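Local coordinates for EmGH1 (PDB 5Z87), which is probably a family 3 glycoside hydrolase with beta-glucosidase activity, releasing sugars from the ends of beta-linked glucosides, at residues A[186-191]-A[553-558]. Residues are numbered along the deposited sequence; the frame is centred on the assembly and turned at random.
Sequences TDPRWG and DDLELI. With EDO (1,2-ethanediol), chain L.
With CG anti to its carbonyl carbon (chi1 -61°) and CD1 extended (chi2 172°), Leu-555 reaches Pro-188, and the two side chains cross at about a right angle. CD1 of Leu-555 lies 4.0 Å from CG of Pro-188, while its CD2 branch rests against the Pro-188 carbonyl and sits 4.1 Å from N of Arg-189. This small apolar contact joins loops of the N-terminal and C-terminal domains of a family 3 glycoside hydrolase: 186-191 follows strand 176-177 of the parallel, TIM-barrel-type N-terminal domain, and 553-558 follows strand 527-533 of the C-terminal domain. Pro-188 is the second residue of a type I beta turn from Asp-187 to Trp-190; within it Asp-187 OD1 accepts from Arg-189 N at 3.2 Å, an Asx turn. Arg-189 folds back to grip the same carboxylate side-on, NE 2.9 Å from Asp-187 OD1 and NH2 2.8 Å from OD2, both on syn lone pairs. Its NH1 binds backbone carbonyls of Gly-634 and Leu-636 of the second subunit. Asp-553 OD2 accepts from Asn-632, Ser-654 and Gln-635 of that subunit; an alanine here would probably leave those donors without their shared acceptor. Asp-553 OD1 takes a bond from O2 of 1,2-ethanediol at 2.9 Å.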
loop_
_atom_site.group_PDB
_atom_site.type_symbol
_atom_site.label_atom_id
_atom_site.label_comp_id
_atom_site.label_asym_id
_atom_site.label_seq_id
_atom_site.Cartn_x
_atom_site.Cartn_y
_atom_site.Cartn_z
ATOM N N THR A 186 -8.925 -2.654 5.085
ATOM C CA THR A 186 -7.633 -2.086 5.453
ATOM C C THR A 186 -7.357 -0.753 4.766
ATOM O O THR A 186 -6.366 -0.093 5.092
ATOM C CB THR A 186 -6.493 -3.058 5.111
ATOM O OG1 THR A 186 -6.512 -3.325 3.702
ATOM C CG2 THR A 186 -6.632 -4.362 5.887
ATOM N N ASP A 187 -8.188 -0.347 3.809
ATOM C CA ASP A 187 -7.948 0.882 3.057
ATOM C C ASP A 187 -9.256 1.649 2.904
ATOM O O ASP A 187 -10.053 1.364 1.991
ATOM C CB ASP A 187 -7.321 0.591 1.698
ATOM C CG ASP A 187 -6.603 1.802 1.129
ATOM O OD1 ASP A 187 -7.137 2.927 1.248
ATOM O OD2 ASP A 187 -5.501 1.629 0.562
ATOM N N PRO A 188 -9.498 2.645 3.762
ATOM C CA PRO A 188 -10.793 3.346 3.740
ATOM C C PRO A 188 -11.024 4.189 2.492
ATOM O O PRO A 188 -12.146 4.689 2.322
ATOM C CB PRO A 188 -10.754 4.219 5.016
ATOM C CG PRO A 188 -9.309 4.325 5.392
ATOM C CD PRO A 188 -8.632 3.075 4.873
ATOM N N ARG A 189 -10.021 4.356 1.618
ATOM C CA ARG A 189 -10.254 5.016 0.331
ATOM C C ARG A 189 -11.230 4.228 -0.527
ATOM O O ARG A 189 -11.899 4.798 -1.397
ATOM C CB ARG A 189 -8.941 5.176 -0.442
ATOM C CG ARG A 189 -7.924 6.138 0.169
ATOM C CD ARG A 189 -6.617 6.107 -0.616
ATOM N NE ARG A 189 -5.808 4.908 -0.360
ATOM C CZ ARG A 189 -4.630 4.680 -0.939
ATOM N NH1 ARG A 189 -4.141 5.564 -1.804
ATOM N NH2 ARG A 189 -3.944 3.572 -0.668
ATOM N N TRP A 190 -11.290 2.916 -0.313
ATOM C CA TRP A 190 -12.130 2.005 -1.082
ATOM C C TRP A 190 -13.607 2.367 -0.962
ATOM O O TRP A 190 -14.159 2.414 0.144
ATOM C CB TRP A 190 -11.892 0.587 -0.575
ATOM C CG TRP A 190 -12.403 -0.516 -1.467
ATOM C CD1 TRP A 190 -12.446 -0.533 -2.833
ATOM C CD2 TRP A 190 -12.923 -1.769 -1.029
ATOM N NE1 TRP A 190 -12.963 -1.736 -3.267
ATOM C CE2 TRP A 190 -13.251 -2.511 -2.173
ATOM C CE3 TRP A 190 -13.134 -2.342 0.233
ATOM C CZ2 TRP A 190 -13.787 -3.795 -2.096
ATOM C CZ3 TRP A 190 -13.663 -3.614 0.303
ATOM C CH2 TRP A 190 -13.970 -4.328 -0.852
ATOM N N GLY A 191 -14.246 2.610 -2.108
ATOM C CA GLY A 191 -15.655 2.969 -2.138
ATOM C C GLY A 191 -16.593 1.909 -1.578
ATOM O O GLY A 191 -17.750 2.230 -1.283
ATOM N N ASP A 553 -9.394 9.831 -2.944
ATOM C CA ASP A 553 -7.990 10.053 -2.611
ATOM C C ASP A 553 -7.834 11.024 -1.448
ATOM O O ASP A 553 -6.817 11.711 -1.338
ATOM C CB ASP A 553 -7.223 10.551 -3.834
ATOM C CG ASP A 553 -7.847 11.792 -4.432
ATOM O OD1 ASP A 553 -8.843 12.272 -3.846
ATOM O OD2 ASP A 553 -7.350 12.283 -5.473
ATOM N N ASP A 554 -8.844 11.101 -0.590
ATOM C CA ASP A 554 -8.907 12.050 0.507
ATOM C C ASP A 554 -9.969 11.537 1.465
ATOM O O ASP A 554 -10.997 11.027 1.026
ATOM C CB ASP A 554 -9.237 13.457 -0.013
ATOM C CG ASP A 554 -9.384 14.491 1.099
ATOM O OD1 ASP A 554 -8.784 14.327 2.177
ATOM O OD2 ASP A 554 -10.095 15.495 0.875
ATOM N N LEU A 555 -9.719 11.661 2.764
ATOM C CA LEU A 555 -10.634 11.147 3.767
ATOM C C LEU A 555 -11.324 12.242 4.569
ATOM O O LEU A 555 -12.140 11.931 5.449
ATOM C CB LEU A 555 -9.885 10.193 4.709
ATOM C CG LEU A 555 -9.286 8.959 4.012
ATOM C CD1 LEU A 555 -8.395 8.160 4.973
ATOM C CD2 LEU A 555 -10.390 8.075 3.408
ATOM N N GLU A 556 -11.015 13.505 4.308
ATOM C CA GLU A 556 -11.764 14.586 4.926
ATOM C C GLU A 556 -13.190 14.627 4.391
ATOM O O GLU A 556 -13.506 14.068 3.334
ATOM C CB GLU A 556 -11.105 15.934 4.648
ATOM C CG GLU A 556 -10.305 16.489 5.790
ATOM C CD GLU A 556 -11.153 17.021 6.914
ATOM O OE1 GLU A 556 -12.405 16.882 6.879
ATOM O OE2 GLU A 556 -10.553 17.599 7.841
ATOM N N LEU A 557 -14.057 15.314 5.138
ATOM C CA LEU A 557 -15.364 15.699 4.617
ATOM C C LEU A 557 -15.213 16.410 3.286
ATOM O O LEU A 557 -14.432 17.360 3.157
ATOM C CB LEU A 557 -16.077 16.612 5.609
ATOM C CG LEU A 557 -16.248 15.997 6.981
ATOM C CD1 LEU A 557 -17.038 16.960 7.848
ATOM C CD2 LEU A 557 -16.966 14.657 6.826
ATOM N N ILE A 558 -15.943 15.948 2.304
ATOM C CA ILE A 558 -15.774 16.467 0.954
ATOM C C ILE A 558 -16.439 17.833 0.841
ATOM O O ILE A 558 -17.439 18.125 1.512
ATOM C CB ILE A 558 -16.332 15.467 -0.078
ATOM C CG1 ILE A 558 -15.903 15.862 -1.482
ATOM C CG2 ILE A 558 -17.856 15.379 -0.004
ATOM C CD1 ILE A 558 -16.059 14.725 -2.466
HETATM C C1 EDO L . -8.433 16.332 -5.696
HETATM O O1 EDO L . -9.224 17.177 -6.550
HETATM C C2 EDO L . -8.998 16.384 -4.276
HETATM O O2 EDO L . -8.751 15.152 -3.585
#